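Side-chain contacts in cellulose hydrolase (PDB 4YZT), which hydrolyses internal beta-1,4-glucosidic bonds of cellulose as a three-module endoglucanase of glycoside hydrolase family 5: residues A[29-34]-A[108-113]; A[60-65]-A[314-319]; A[197-200]-A[204-207]; A[464-469]-A[492-497]; A[485-490]-A[518-523]. One frame throughout, in Å; residues are numbered along the deposited sequence.

Interaction 1 (A[29-34]-A[108-113]); sequences ENMSPG and EFYVVL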
# COMPACT_ATOMS: atom_id res chain seq x y z
N GLU A 29 15.12 -2.02 15.52
CA GLU A 29 16.48 -1.97 14.97
C GLU A 29 16.74 -3.12 13.99
O GLU A 29 17.38 -2.93 12.95
CB GLU A 29 17.52 -1.99 16.10
CG GLU A 29 18.96 -2.17 15.62
CD GLU A 29 19.48 -1.00 14.82
OE1 GLU A 29 18.91 0.11 14.91
OE2 GLU A 29 20.48 -1.19 14.08
N ASN A 30 16.22 -4.30 14.31
CA ASN A 30 16.47 -5.46 13.47
C ASN A 30 15.56 -5.60 12.26
O ASN A 30 16.00 -6.16 11.24
CB ASN A 30 16.36 -6.74 14.30
CG ASN A 30 17.48 -6.88 15.31
OD1 ASN A 30 18.56 -6.30 15.16
ND2 ASN A 30 17.24 -7.68 16.35
N MET A 31 14.31 -5.12 12.34
CA MET A 31 13.31 -5.40 11.29
C MET A 31 12.86 -4.20 10.41
O MET A 31 12.38 -4.40 9.29
CB MET A 31 12.06 -6.03 11.91
CG MET A 31 12.29 -7.40 12.60
SD MET A 31 10.71 -8.22 13.03
CE MET A 31 9.99 -8.53 11.42
N SER A 32 12.99 -2.97 10.89
CA SER A 32 12.43 -1.84 10.14
C SER A 32 13.40 -1.36 9.06
O SER A 32 14.58 -1.19 9.35
CB SER A 32 12.11 -0.68 11.10
OG SER A 32 11.60 0.44 10.40
N PRO A 33 12.92 -1.14 7.82
CA PRO A 33 11.57 -1.33 7.28
C PRO A 33 11.33 -2.71 6.67
O PRO A 33 12.26 -3.37 6.21
CB PRO A 33 11.49 -0.28 6.17
CG PRO A 33 12.87 -0.24 5.62
CD PRO A 33 13.81 -0.53 6.82
N GLY A 34 10.06 -3.12 6.62
CA GLY A 34 9.71 -4.42 6.07
C GLY A 34 8.93 -4.31 4.77
O GLY A 34 8.45 -3.23 4.41
N GLU A 108 19.50 -13.07 5.02
CA GLU A 108 19.59 -12.47 6.35
C GLU A 108 18.41 -11.59 6.74
O GLU A 108 18.48 -10.87 7.73
CB GLU A 108 20.89 -11.66 6.48
CG GLU A 108 22.12 -12.46 6.17
CD GLU A 108 22.74 -13.01 7.43
OE1 GLU A 108 22.03 -13.69 8.20
OE2 GLU A 108 23.94 -12.73 7.65
N PHE A 109 17.32 -11.66 5.97
CA PHE A 109 16.07 -11.01 6.39
C PHE A 109 15.54 -11.56 7.71
O PHE A 109 15.70 -12.75 8.03
CB PHE A 109 14.97 -11.20 5.33
CG PHE A 109 15.19 -10.44 4.05
CD1 PHE A 109 15.26 -9.05 4.04
CD2 PHE A 109 15.27 -11.12 2.84
CE1 PHE A 109 15.44 -8.36 2.84
CE2 PHE A 109 15.45 -10.43 1.65
CZ PHE A 109 15.54 -9.05 1.64
N TYR A 110 14.86 -10.71 8.47
CA TYR A 110 13.93 -11.23 9.45
C TYR A 110 12.67 -11.54 8.65
O TYR A 110 12.30 -10.78 7.77
CB TYR A 110 13.67 -10.24 10.58
CG TYR A 110 14.79 -10.22 11.59
CD1 TYR A 110 15.99 -9.59 11.29
CD2 TYR A 110 14.65 -10.84 12.82
CE1 TYR A 110 17.03 -9.56 12.19
CE2 TYR A 110 15.70 -10.82 13.74
CZ TYR A 110 16.87 -10.18 13.41
OH TYR A 110 17.91 -10.15 14.31
N VAL A 111 12.04 -12.68 8.94
CA VAL A 111 11.00 -13.19 8.06
C VAL A 111 9.74 -13.51 8.86
O VAL A 111 9.83 -14.17 9.89
CB VAL A 111 11.47 -14.46 7.30
CG1 VAL A 111 10.37 -14.98 6.38
CG2 VAL A 111 12.77 -14.18 6.51
N VAL A 112 8.57 -13.02 8.39
CA VAL A 112 7.29 -13.34 9.01
C VAL A 112 6.53 -14.35 8.16
O VAL A 112 6.19 -14.08 7.01
CB VAL A 112 6.44 -12.08 9.20
CG1 VAL A 112 5.03 -12.42 9.75
CG2 VAL A 112 7.16 -11.10 10.12
N LEU A 113 6.26 -15.52 8.74
CA LEU A 113 5.49 -16.55 8.04
C LEU A 113 4.12 -16.65 8.70
O LEU A 113 4.05 -16.72 9.93
CB LEU A 113 6.22 -17.89 8.07
CG LEU A 113 5.52 -19.13 7.47
CD1 LEU A 113 5.39 -19.03 5.96
CD2 LEU A 113 6.26 -20.41 7.87
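Met31 and Tyr110 mark the closest backbone approach, their CA atoms 6.1 Å apart, where the last turn of helix 24-31 meets the start of strand 110-114. The Tyr110 side chain points toward the helix end and carries most of the contact. Asn30 lies over one face of its ring: CB stands 3.9 Å from the ring centroid and 29° off the ring normal, a CH-pi contact displaced toward CE1 and CZ. The Asn30 amide continues outward above the phenol oxygen with its plane only 8° from that of the ring, so the two flat groups lie nearly parallel. Asn30 ND2 comes within 3.3 Å of Tyr110 OH, but the angle is too poor for a hydrogen bond, and the contact rests on the CH-pi approach of CB and on van der Waals packing.

Met31 meets the root of the same side chain. Its CG touches Tyr110 CB at 3.7 Å and reaches the ring obliquely. From there the chain runs extended through chi2 and bends at chi3 (65°), which carries the terminal methyl over to the next residue on the same side of the strand, two positions on, with Met31 CE 4.0 Å from Val112 CG2. One methionine thus bridges Tyr110 and Val112.

The contact joins the helix that precedes the first barrel strand to the third strand of the (beta/alpha)8 barrel, near the N-terminal ends of the strands. Strand 70-73 lies between strands 34-36 and 110-114 in the sheet, and Tyr110 is hydrogen-bonded to Lys69 and Val71 through its backbone; Met31 also packs on Leu156 of strand 155-158.

Interaction 2 (A[60-65]-A[314-319]); sequences FDDIRD and AERQWR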
# COMPACT_ATOMS: atom_id res chain seq x y z
N PHE A 60 14.12 -11.85 -4.09
CA PHE A 60 14.60 -11.57 -2.73
C PHE A 60 15.93 -10.82 -2.74
O PHE A 60 16.19 -10.00 -1.86
CB PHE A 60 14.69 -12.87 -1.93
CG PHE A 60 13.34 -13.43 -1.58
CD1 PHE A 60 12.59 -12.86 -0.58
CD2 PHE A 60 12.80 -14.50 -2.31
CE1 PHE A 60 11.31 -13.33 -0.26
CE2 PHE A 60 11.52 -14.98 -1.99
CZ PHE A 60 10.78 -14.40 -0.97
N ASP A 61 16.75 -11.07 -3.76
CA ASP A 61 17.96 -10.30 -3.93
C ASP A 61 17.62 -8.84 -4.25
O ASP A 61 18.32 -7.93 -3.81
CB ASP A 61 18.82 -10.90 -5.03
CG ASP A 61 19.44 -12.22 -4.62
OD1 ASP A 61 20.00 -12.32 -3.50
OD2 ASP A 61 19.35 -13.16 -5.42
N ASP A 62 16.54 -8.64 -5.01
CA ASP A 62 16.11 -7.30 -5.40
C ASP A 62 15.60 -6.54 -4.18
O ASP A 62 15.85 -5.34 -4.03
CB ASP A 62 15.01 -7.38 -6.48
CG ASP A 62 15.54 -7.83 -7.85
OD1 ASP A 62 16.75 -7.73 -8.09
OD2 ASP A 62 14.72 -8.29 -8.69
N ILE A 63 14.91 -7.24 -3.29
CA ILE A 63 14.38 -6.58 -2.09
C ILE A 63 15.53 -6.27 -1.14
O ILE A 63 15.53 -5.25 -0.45
CB ILE A 63 13.33 -7.45 -1.41
CG1 ILE A 63 12.17 -7.68 -2.39
CG2 ILE A 63 12.80 -6.77 -0.16
CD1 ILE A 63 11.47 -6.38 -2.83
N ARG A 64 16.51 -7.15 -1.11
CA ARG A 64 17.72 -6.88 -0.34
C ARG A 64 18.44 -5.64 -0.89
O ARG A 64 18.87 -4.77 -0.12
CB ARG A 64 18.65 -8.09 -0.36
CG ARG A 64 19.84 -8.01 0.57
CD ARG A 64 20.80 -9.11 0.17
NE ARG A 64 21.38 -9.80 1.31
CZ ARG A 64 21.99 -10.97 1.24
NH1 ARG A 64 22.13 -11.61 0.08
NH2 ARG A 64 22.48 -11.50 2.35
N ASP A 65 18.57 -5.56 -2.21
CA ASP A 65 19.25 -4.43 -2.83
C ASP A 65 18.62 -3.10 -2.42
O ASP A 65 19.32 -2.10 -2.27
CB ASP A 65 19.23 -4.54 -4.36
CG ASP A 65 20.14 -5.61 -4.89
OD1 ASP A 65 20.92 -6.18 -4.09
OD2 ASP A 65 20.09 -5.86 -6.11
N ALA A 314 8.88 -8.21 -12.60
CA ALA A 314 9.32 -8.63 -13.93
C ALA A 314 10.39 -7.70 -14.48
O ALA A 314 11.40 -8.15 -15.03
CB ALA A 314 8.14 -8.72 -14.90
N GLU A 315 10.17 -6.39 -14.34
CA GLU A 315 11.15 -5.39 -14.77
C GLU A 315 12.30 -5.26 -13.79
O GLU A 315 13.36 -4.73 -14.13
CB GLU A 315 10.48 -4.03 -14.96
CG GLU A 315 9.53 -3.99 -16.14
CD GLU A 315 10.23 -4.38 -17.42
OE1 GLU A 315 11.25 -3.73 -17.76
OE2 GLU A 315 9.77 -5.34 -18.07
N ARG A 316 12.07 -5.75 -12.57
CA ARG A 316 13.02 -5.65 -11.47
C ARG A 316 13.35 -4.19 -11.17
O ARG A 316 14.51 -3.82 -10.97
CB ARG A 316 14.28 -6.44 -11.78
CG ARG A 316 13.98 -7.88 -12.20
CD ARG A 316 15.24 -8.71 -12.38
NE ARG A 316 16.01 -8.83 -11.14
CZ ARG A 316 17.11 -9.55 -11.03
NH1 ARG A 316 17.58 -10.21 -12.08
NH2 ARG A 316 17.76 -9.61 -9.87
N GLN A 317 12.31 -3.36 -11.13
CA GLN A 317 12.43 -1.94 -10.86
C GLN A 317 11.22 -1.47 -10.05
O GLN A 317 10.15 -2.06 -10.12
CB GLN A 317 12.55 -1.14 -12.15
CG GLN A 317 13.86 -1.36 -12.89
CD GLN A 317 13.83 -0.82 -14.31
OE1 GLN A 317 12.80 -0.35 -14.78
NE2 GLN A 317 14.97 -0.89 -14.99
N TRP A 318 11.40 -0.39 -9.29
CA TRP A 318 10.30 0.18 -8.53
C TRP A 318 9.51 1.18 -9.37
O TRP A 318 10.10 2.02 -10.04
CB TRP A 318 10.85 0.85 -7.27
CG TRP A 318 11.46 -0.16 -6.35
CD1 TRP A 318 12.71 -0.69 -6.44
CD2 TRP A 318 10.83 -0.79 -5.23
NE1 TRP A 318 12.91 -1.61 -5.43
CE2 TRP A 318 11.77 -1.68 -4.67
CE3 TRP A 318 9.56 -0.68 -4.65
CZ2 TRP A 318 11.49 -2.45 -3.55
CZ3 TRP A 318 9.29 -1.44 -3.52
CH2 TRP A 318 10.24 -2.33 -3.00
N ARG A 319 8.18 1.08 -9.35
CA ARG A 319 7.34 1.96 -10.17
C ARG A 319 7.41 3.41 -9.71
O ARG A 319 7.20 4.34 -10.49
CB ARG A 319 5.88 1.47 -10.15
CG ARG A 319 5.66 0.14 -10.87
CD ARG A 319 4.22 -0.34 -10.72
NE ARG A 319 3.99 -1.61 -11.40
CZ ARG A 319 4.12 -2.80 -10.82
NH1 ARG A 319 4.48 -2.89 -9.54
NH2 ARG A 319 3.89 -3.91 -11.52
O HOH W 1 15.36 -3.14 -5.64
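Helix 57-66 runs past the loop that leads into the short strand 317-318, and the backbones come closest at Asp62 and Arg316, with CA atoms 7.0 Å apart. Arg316 has a positive phi (59°) and forms a G1 beta bulge with Gln317 opposite Asp312. Its chain bends at chi3 (61°), turning the guanidinium edge to the Asp62 carboxylate. The grip is side-on and bidentate: Arg316 NH2 donates to Asp62 OD1 at 2.8 Å, while Arg316 NE donates to Asp62 OD2, also at 2.8 Å. Both oxygens are met on their syn sides, yet the two planes are twisted 42° apart, and OD1 is approached from out of the carboxylate plane.

The next residue of the helix, Ile63, sets CD1 obliquely against Trp318 CZ2, 4.0 Å away. A water lying in the plane of the indole accepts from Trp318 NE1 at 2.9 Å and donates to Asp62 O, tying the tryptophan to the helix backbone.

Two N-H groups thus fix both carboxylate oxygens, which limits rotation of either group. Nearby Asp61, itself paired with Arg107, and Asp65 do not touch the guanidinium but would probably favour the charged form of Arg316.

Interaction 3 (A[197-200]-A[204-207]); sequences GGLE and DELL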
# COMPACT_ATOMS: atom_id res chain seq x y z
N GLY A 197 -2.64 -10.73 17.38
CA GLY A 197 -3.37 -9.48 17.43
C GLY A 197 -4.82 -9.71 17.80
O GLY A 197 -5.17 -10.81 18.21
N GLY A 198 -5.64 -8.68 17.64
CA GLY A 198 -7.07 -8.80 17.89
C GLY A 198 -7.83 -9.09 16.61
O GLY A 198 -7.23 -9.34 15.57
N LEU A 199 -9.16 -9.08 16.70
CA LEU A 199 -10.01 -9.28 15.53
C LEU A 199 -9.62 -8.36 14.38
O LEU A 199 -9.40 -7.17 14.58
CB LEU A 199 -11.48 -9.07 15.88
CG LEU A 199 -12.04 -10.22 16.70
CD1 LEU A 199 -13.39 -9.84 17.33
CD2 LEU A 199 -12.17 -11.45 15.82
N GLU A 200 -9.52 -8.94 13.18
CA GLU A 200 -9.27 -8.22 11.94
C GLU A 200 -7.94 -7.46 11.91
O GLU A 200 -7.77 -6.56 11.09
CB GLU A 200 -10.44 -7.24 11.66
CG GLU A 200 -11.78 -7.95 11.49
CD GLU A 200 -12.90 -7.03 11.02
OE1 GLU A 200 -12.84 -5.82 11.30
OE2 GLU A 200 -13.84 -7.53 10.36
N ASP A 204 -8.04 -0.90 17.11
CA ASP A 204 -8.96 -0.65 18.21
C ASP A 204 -9.31 -1.94 18.93
O ASP A 204 -9.49 -1.95 20.15
CB ASP A 204 -10.20 0.08 17.70
CG ASP A 204 -9.89 1.49 17.24
OD1 ASP A 204 -9.14 2.19 17.95
OD2 ASP A 204 -10.35 1.88 16.15
N GLU A 205 -9.37 -3.05 18.19
CA GLU A 205 -9.58 -4.34 18.84
C GLU A 205 -8.39 -4.68 19.73
O GLU A 205 -8.56 -5.21 20.85
CB GLU A 205 -9.79 -5.44 17.80
CG GLU A 205 -11.03 -5.26 16.93
CD GLU A 205 -12.35 -5.49 17.67
OE1 GLU A 205 -12.39 -6.24 18.67
OE2 GLU A 205 -13.36 -4.91 17.23
N LEU A 206 -7.18 -4.39 19.25
CA LEU A 206 -5.98 -4.64 20.02
C LEU A 206 -6.01 -3.87 21.36
O LEU A 206 -5.56 -4.35 22.40
CB LEU A 206 -4.73 -4.25 19.21
CG LEU A 206 -3.40 -4.68 19.80
CD1 LEU A 206 -3.21 -6.18 19.61
CD2 LEU A 206 -2.28 -3.90 19.15
N LEU A 207 -6.59 -2.67 21.31
CA LEU A 207 -6.61 -1.77 22.46
C LEU A 207 -7.74 -2.07 23.44
O LEU A 207 -7.64 -1.72 24.62
CB LEU A 207 -6.72 -0.33 21.96
CG LEU A 207 -5.46 0.20 21.29
CD1 LEU A 207 -5.73 1.53 20.60
CD2 LEU A 207 -4.35 0.34 22.34
O HOH W 2 -10.17 -8.50 19.38
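Gly197, just beyond barrel strand 194-196, receives the tip of Leu206: CD1 of the leucine lies 4.0 Å from Gly197 CA. The same methyl touches the next peptide, with Leu206 CD1 also 4.0 Å from Gly198 N. Leu206 reaches there because its CG stands anti to the backbone N (chi1 -170°), directing the branch back along the loop.

At Gly198 the backbones are closest, its CA lying 4.8 Å from that of Leu206. With no side chain in between, the Gly198 backbone packs directly against the helix, its C atom 4.3 Å from Glu205 CB.

Leu199 meets Glu205 by both backbone and side chain. Its carbonyl oxygen is 3.4 Å from Glu205 CG, and its CB packs on the same methylene. The glutamate chain folds at chi2 (-71°), setting the carboxylate alongside the leucine, where OE1 is 4.0 Å from Leu199 CD1. A water completes the link, accepting from Leu199 N at 2.9 Å and donating to Glu205 OE1 at 3.2 Å.

The contact closes the turn between the fifth barrel strand and helix 203-208 without a direct hydrogen bond between the two segments. Glu205 OE1 is also hydrogen-bonded to Ser209 OG, just beyond the helix, so a single carboxylate oxygen is held there and, through water, serves a loop N-H; its aliphatic stem meanwhile packs on the loop.

Interaction 4 (A[464-469]-A[492-497]); sequences ATVKGV and EDFYEK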
# COMPACT_ATOMS: atom_id res chain seq x y z
N ALA A 464 -7.40 11.59 -12.37
CA ALA A 464 -7.40 11.79 -10.93
C ALA A 464 -8.56 11.06 -10.24
O ALA A 464 -8.35 10.24 -9.34
CB ALA A 464 -7.47 13.27 -10.62
N THR A 465 -9.79 11.38 -10.67
CA THR A 465 -10.97 10.70 -10.15
C THR A 465 -12.13 10.86 -11.15
O THR A 465 -11.98 11.52 -12.18
CB THR A 465 -11.37 11.24 -8.75
OG1 THR A 465 -12.46 10.48 -8.22
CG2 THR A 465 -11.77 12.70 -8.82
N VAL A 466 -13.27 10.25 -10.86
CA VAL A 466 -14.42 10.33 -11.75
C VAL A 466 -15.69 10.48 -10.91
O VAL A 466 -15.81 9.83 -9.88
CB VAL A 466 -14.57 9.07 -12.64
CG1 VAL A 466 -15.64 9.30 -13.73
CG2 VAL A 466 -13.25 8.66 -13.26
N LYS A 467 -16.64 11.32 -11.34
CA LYS A 467 -17.97 11.33 -10.73
C LYS A 467 -19.01 11.04 -11.81
O LYS A 467 -18.77 11.26 -13.01
CB LYS A 467 -18.27 12.66 -10.04
CG LYS A 467 -18.22 13.89 -10.95
CD LYS A 467 -18.85 15.12 -10.29
CE LYS A 467 -18.62 16.39 -11.11
NZ LYS A 467 -19.18 17.60 -10.43
N GLY A 468 -20.16 10.54 -11.37
CA GLY A 468 -21.23 10.18 -12.28
C GLY A 468 -22.57 10.60 -11.72
O GLY A 468 -22.87 10.32 -10.56
N VAL A 469 -23.38 11.25 -12.55
CA VAL A 469 -24.61 11.90 -12.14
C VAL A 469 -25.75 11.50 -13.07
O VAL A 469 -25.54 11.39 -14.28
CB VAL A 469 -24.42 13.44 -12.13
CG1 VAL A 469 -25.73 14.16 -12.06
CG2 VAL A 469 -23.49 13.87 -10.99
N GLU A 492 -12.45 -0.39 -8.90
CA GLU A 492 -13.73 -1.11 -8.97
C GLU A 492 -14.71 -0.39 -9.90
O GLU A 492 -15.54 -1.05 -10.54
CB GLU A 492 -14.33 -1.33 -7.58
CG GLU A 492 -14.89 -0.11 -6.91
CD GLU A 492 -15.35 -0.38 -5.48
OE1 GLU A 492 -16.14 0.43 -4.95
OE2 GLU A 492 -14.92 -1.39 -4.87
N ASP A 493 -14.60 0.93 -10.02
CA ASP A 493 -15.50 1.71 -10.88
C ASP A 493 -14.83 2.28 -12.13
O ASP A 493 -15.49 2.48 -13.15
CB ASP A 493 -16.11 2.87 -10.10
CG ASP A 493 -17.01 2.42 -8.97
OD1 ASP A 493 -17.59 1.32 -9.08
OD2 ASP A 493 -17.14 3.18 -7.99
N PHE A 494 -13.54 2.61 -12.05
CA PHE A 494 -12.89 3.24 -13.20
C PHE A 494 -11.40 3.00 -13.23
O PHE A 494 -10.79 2.66 -12.22
CB PHE A 494 -13.15 4.77 -13.21
CG PHE A 494 -12.52 5.52 -12.04
CD1 PHE A 494 -11.18 5.90 -12.08
CD2 PHE A 494 -13.27 5.85 -10.93
CE1 PHE A 494 -10.59 6.58 -11.02
CE2 PHE A 494 -12.70 6.54 -9.86
CZ PHE A 494 -11.35 6.91 -9.91
N TYR A 495 -10.81 3.20 -14.40
CA TYR A 495 -9.36 3.18 -14.51
C TYR A 495 -8.90 3.84 -15.80
O TYR A 495 -9.69 4.10 -16.71
CB TYR A 495 -8.80 1.74 -14.44
CG TYR A 495 -9.34 0.77 -15.47
CD1 TYR A 495 -10.58 0.15 -15.31
CD2 TYR A 495 -8.60 0.45 -16.60
CE1 TYR A 495 -11.06 -0.76 -16.26
CE2 TYR A 495 -9.08 -0.46 -17.56
CZ TYR A 495 -10.31 -1.06 -17.38
OH TYR A 495 -10.78 -1.96 -18.32
N GLU A 496 -7.60 4.16 -15.82
CA GLU A 496 -6.90 4.58 -17.03
C GLU A 496 -5.96 3.47 -17.47
O GLU A 496 -5.30 2.85 -16.63
CB GLU A 496 -6.12 5.88 -16.78
CG GLU A 496 -5.25 6.32 -17.96
CD GLU A 496 -4.35 7.51 -17.67
OE1 GLU A 496 -3.50 7.83 -18.53
OE2 GLU A 496 -4.48 8.14 -16.58
N LYS A 497 -5.91 3.19 -18.77
CA LYS A 497 -4.93 2.23 -19.27
C LYS A 497 -4.45 2.60 -20.66
O LYS A 497 -5.25 2.82 -21.57
CB LYS A 497 -5.51 0.81 -19.29
CG LYS A 497 -4.47 -0.24 -19.67
CD LYS A 497 -5.03 -1.64 -19.65
CE LYS A 497 -3.96 -2.66 -20.01
NZ LYS A 497 -2.86 -2.78 -18.99
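Phe494, the first residue of strand 494-497, supplies the whole of this strand's side of the contact, its ring reaching across to Val466 and Thr465. The Phe494 CG lies between the backbone N and the carbonyl carbon (chi1 66°), a rotamer that swings the ring over to strand 462-470.

Val466 CG2 sits on one face of that ring, 3.6 Å from its centroid and 17° off the normal, in a CH-pi contact. The methyl is shifted toward the CG end, where its distance to Phe494 CG is 3.4 Å, so the packing is close. The two strands belong to different sheets of the C-terminal, mainly beta module, and this ring packs from one sheet against the other; the CA atoms of Val466 and Phe494 are 7.4 Å apart.

The far end of the ring reaches the neighbouring backbone, Phe494 CZ lying 3.8 Å from Thr465 CA. The side chain of Thr465 starts out away from strand 494-497, so the ring meets its CA, and with Ala464 this residue forms a classic beta bulge opposite Glu520.

Interaction 5 (A[485-490]-A[518-523]); sequences TPYLNY and TFELWP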
# COMPACT_ATOMS: atom_id res chain seq x y z
N THR A 485 -22.63 10.93 -2.35
CA THR A 485 -21.64 11.45 -3.28
C THR A 485 -21.78 10.84 -4.67
O THR A 485 -22.15 9.67 -4.80
CB THR A 485 -20.18 11.21 -2.78
OG1 THR A 485 -19.25 11.74 -3.72
CG2 THR A 485 -19.88 9.70 -2.62
N PRO A 486 -21.49 11.63 -5.71
CA PRO A 486 -21.49 11.12 -7.08
C PRO A 486 -20.13 10.57 -7.45
O PRO A 486 -19.96 9.99 -8.53
CB PRO A 486 -21.84 12.35 -7.91
CG PRO A 486 -21.15 13.46 -7.16
CD PRO A 486 -21.34 13.10 -5.69
N TYR A 487 -19.15 10.74 -6.57
CA TYR A 487 -17.79 10.32 -6.91
C TYR A 487 -17.65 8.80 -6.81
O TYR A 487 -18.15 8.16 -5.88
CB TYR A 487 -16.76 11.03 -6.03
CG TYR A 487 -16.50 12.44 -6.54
CD1 TYR A 487 -17.23 13.51 -6.07
CD2 TYR A 487 -15.57 12.67 -7.55
CE1 TYR A 487 -17.02 14.78 -6.55
CE2 TYR A 487 -15.35 13.94 -8.04
CZ TYR A 487 -16.07 14.99 -7.54
OH TYR A 487 -15.86 16.26 -8.02
N LEU A 488 -16.99 8.24 -7.82
CA LEU A 488 -16.78 6.81 -7.96
C LEU A 488 -15.47 6.36 -7.30
O LEU A 488 -14.69 7.19 -6.82
CB LEU A 488 -16.77 6.42 -9.45
CG LEU A 488 -17.97 6.88 -10.30
CD1 LEU A 488 -17.78 6.44 -11.74
CD2 LEU A 488 -19.26 6.31 -9.75
N ASN A 489 -15.22 5.05 -7.30
CA ASN A 489 -14.05 4.49 -6.62
C ASN A 489 -13.04 3.90 -7.60
O ASN A 489 -13.39 3.12 -8.48
CB ASN A 489 -14.47 3.40 -5.63
CG ASN A 489 -15.30 3.95 -4.46
OD1 ASN A 489 -15.35 5.15 -4.22
ND2 ASN A 489 -15.94 3.04 -3.72
N TYR A 490 -11.77 4.26 -7.43
CA TYR A 490 -10.70 3.73 -8.27
C TYR A 490 -10.71 2.20 -8.37
O TYR A 490 -10.95 1.51 -7.38
CB TYR A 490 -9.34 4.19 -7.74
CG TYR A 490 -8.16 3.55 -8.44
CD1 TYR A 490 -7.85 3.87 -9.76
CD2 TYR A 490 -7.37 2.61 -7.79
CE1 TYR A 490 -6.76 3.29 -10.40
CE2 TYR A 490 -6.28 2.02 -8.43
CZ TYR A 490 -5.99 2.36 -9.74
OH TYR A 490 -4.92 1.78 -10.38
N THR A 518 -17.93 12.78 -15.28
CA THR A 518 -16.87 13.78 -15.34
C THR A 518 -15.55 13.14 -14.93
O THR A 518 -15.36 12.78 -13.76
CB THR A 518 -17.16 15.00 -14.45
OG1 THR A 518 -18.42 15.60 -14.83
CG2 THR A 518 -16.05 16.04 -14.57
N PHE A 519 -14.64 13.00 -15.90
CA PHE A 519 -13.31 12.47 -15.64
C PHE A 519 -12.40 13.62 -15.24
O PHE A 519 -11.94 14.37 -16.10
CB PHE A 519 -12.77 11.72 -16.87
CG PHE A 519 -13.49 10.44 -17.16
CD1 PHE A 519 -14.69 10.44 -17.84
CD2 PHE A 519 -12.97 9.23 -16.72
CE1 PHE A 519 -15.38 9.26 -18.09
CE2 PHE A 519 -13.64 8.04 -16.97
CZ PHE A 519 -14.85 8.06 -17.66
N GLU A 520 -12.15 13.76 -13.94
CA GLU A 520 -11.33 14.86 -13.44
C GLU A 520 -9.87 14.46 -13.53
O GLU A 520 -9.47 13.36 -13.13
CB GLU A 520 -11.72 15.24 -12.00
CG GLU A 520 -13.16 15.69 -11.85
CD GLU A 520 -13.54 16.09 -10.43
OE1 GLU A 520 -12.69 16.04 -9.51
OE2 GLU A 520 -14.72 16.46 -10.23
N LEU A 521 -9.06 15.36 -14.08
CA LEU A 521 -7.68 15.08 -14.39
C LEU A 521 -6.70 15.89 -13.54
O LEU A 521 -7.08 16.84 -12.86
CB LEU A 521 -7.42 15.37 -15.88
CG LEU A 521 -8.38 14.64 -16.82
CD1 LEU A 521 -8.35 15.23 -18.24
CD2 LEU A 521 -8.02 13.17 -16.86
N TRP A 522 -5.43 15.50 -13.61
CA TRP A 522 -4.31 16.35 -13.21
C TRP A 522 -3.78 17.02 -14.47
O TRP A 522 -3.58 16.34 -15.47
CB TRP A 522 -3.21 15.53 -12.54
CG TRP A 522 -3.62 14.75 -11.29
CD1 TRP A 522 -3.61 13.39 -11.12
CD2 TRP A 522 -4.08 15.31 -10.04
NE1 TRP A 522 -4.04 13.07 -9.85
CE2 TRP A 522 -4.33 14.22 -9.17
CE3 TRP A 522 -4.29 16.61 -9.58
CZ2 TRP A 522 -4.79 14.41 -7.87
CZ3 TRP A 522 -4.76 16.79 -8.29
CH2 TRP A 522 -5.00 15.69 -7.45
N PRO A 523 -3.51 18.34 -14.45
CA PRO A 523 -3.60 19.27 -13.32
C PRO A 523 -5.04 19.57 -12.89
O PRO A 523 -5.95 19.55 -13.72
CB PRO A 523 -2.93 20.53 -13.84
CG PRO A 523 -3.17 20.49 -15.31
CD PRO A 523 -3.11 19.03 -15.69
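Tyr487 and Glu520 are joined by one direct hydrogen bond, in which Tyr487 OH donates to Glu520 OE2 at the very short distance of 2.5 Å. The carboxylate lies at the edge of the phenol ring, near its plane, on the CE2 side; its own plane is turned 79° from the ring. Glu520 gets there on a chain extended beyond CG (chi2 -179°), reaching out from its strand. A charged carboxylate acceptor would be consistent with so short a bond, although its exact length should not be pressed.

Van der Waals contact follows along the same edge: Glu520 OE2 is 3.4 Å from Tyr487 CE2, and Glu520 CD lies 3.7 Å from the same carbon.

Between the two partners in the fold runs strand 462-470, the edge strand of a mixed sheet in the C-terminal module. It pairs antiparallel with strand 515-522, which bears Glu520, while the loop carrying Tyr487 makes backbone bonds to its other side, Pro486 to Gly468 and Leu488 to Val466. The side-chain bond therefore bridges over that strand, alongside Lys467 and Thr465.

Within the loop a local hydrogen bond sets the tyrosine backbone: Tyr487 N donates to Thr485 OG1 at 3.0 Å and 164°, closing an ST turn.

How the interactions relate
Interactions 1, 2 and 3 belong to the catalytic (beta/alpha)8 barrel, interactions 4 and 5 to the C-terminal beta module. Interactions 1 and 2 have centres 17 Å apart and touch where the Phe109 ring packs on helix 57-66; their segments alternate along the chain. Interaction 3 is nested in sequence within the loop closed by interaction 2, yet about 33 Å from it between centres, on the opposite side of the chain's centre. Interactions 4 and 5, with centres about 5 Å apart, share neighbouring strands 462-470 and 515-522 and also alternate in sequence. Asn233 and Trp235 of the barrel bond to segments of this pair, so the last module is docked directly against the catalytic one.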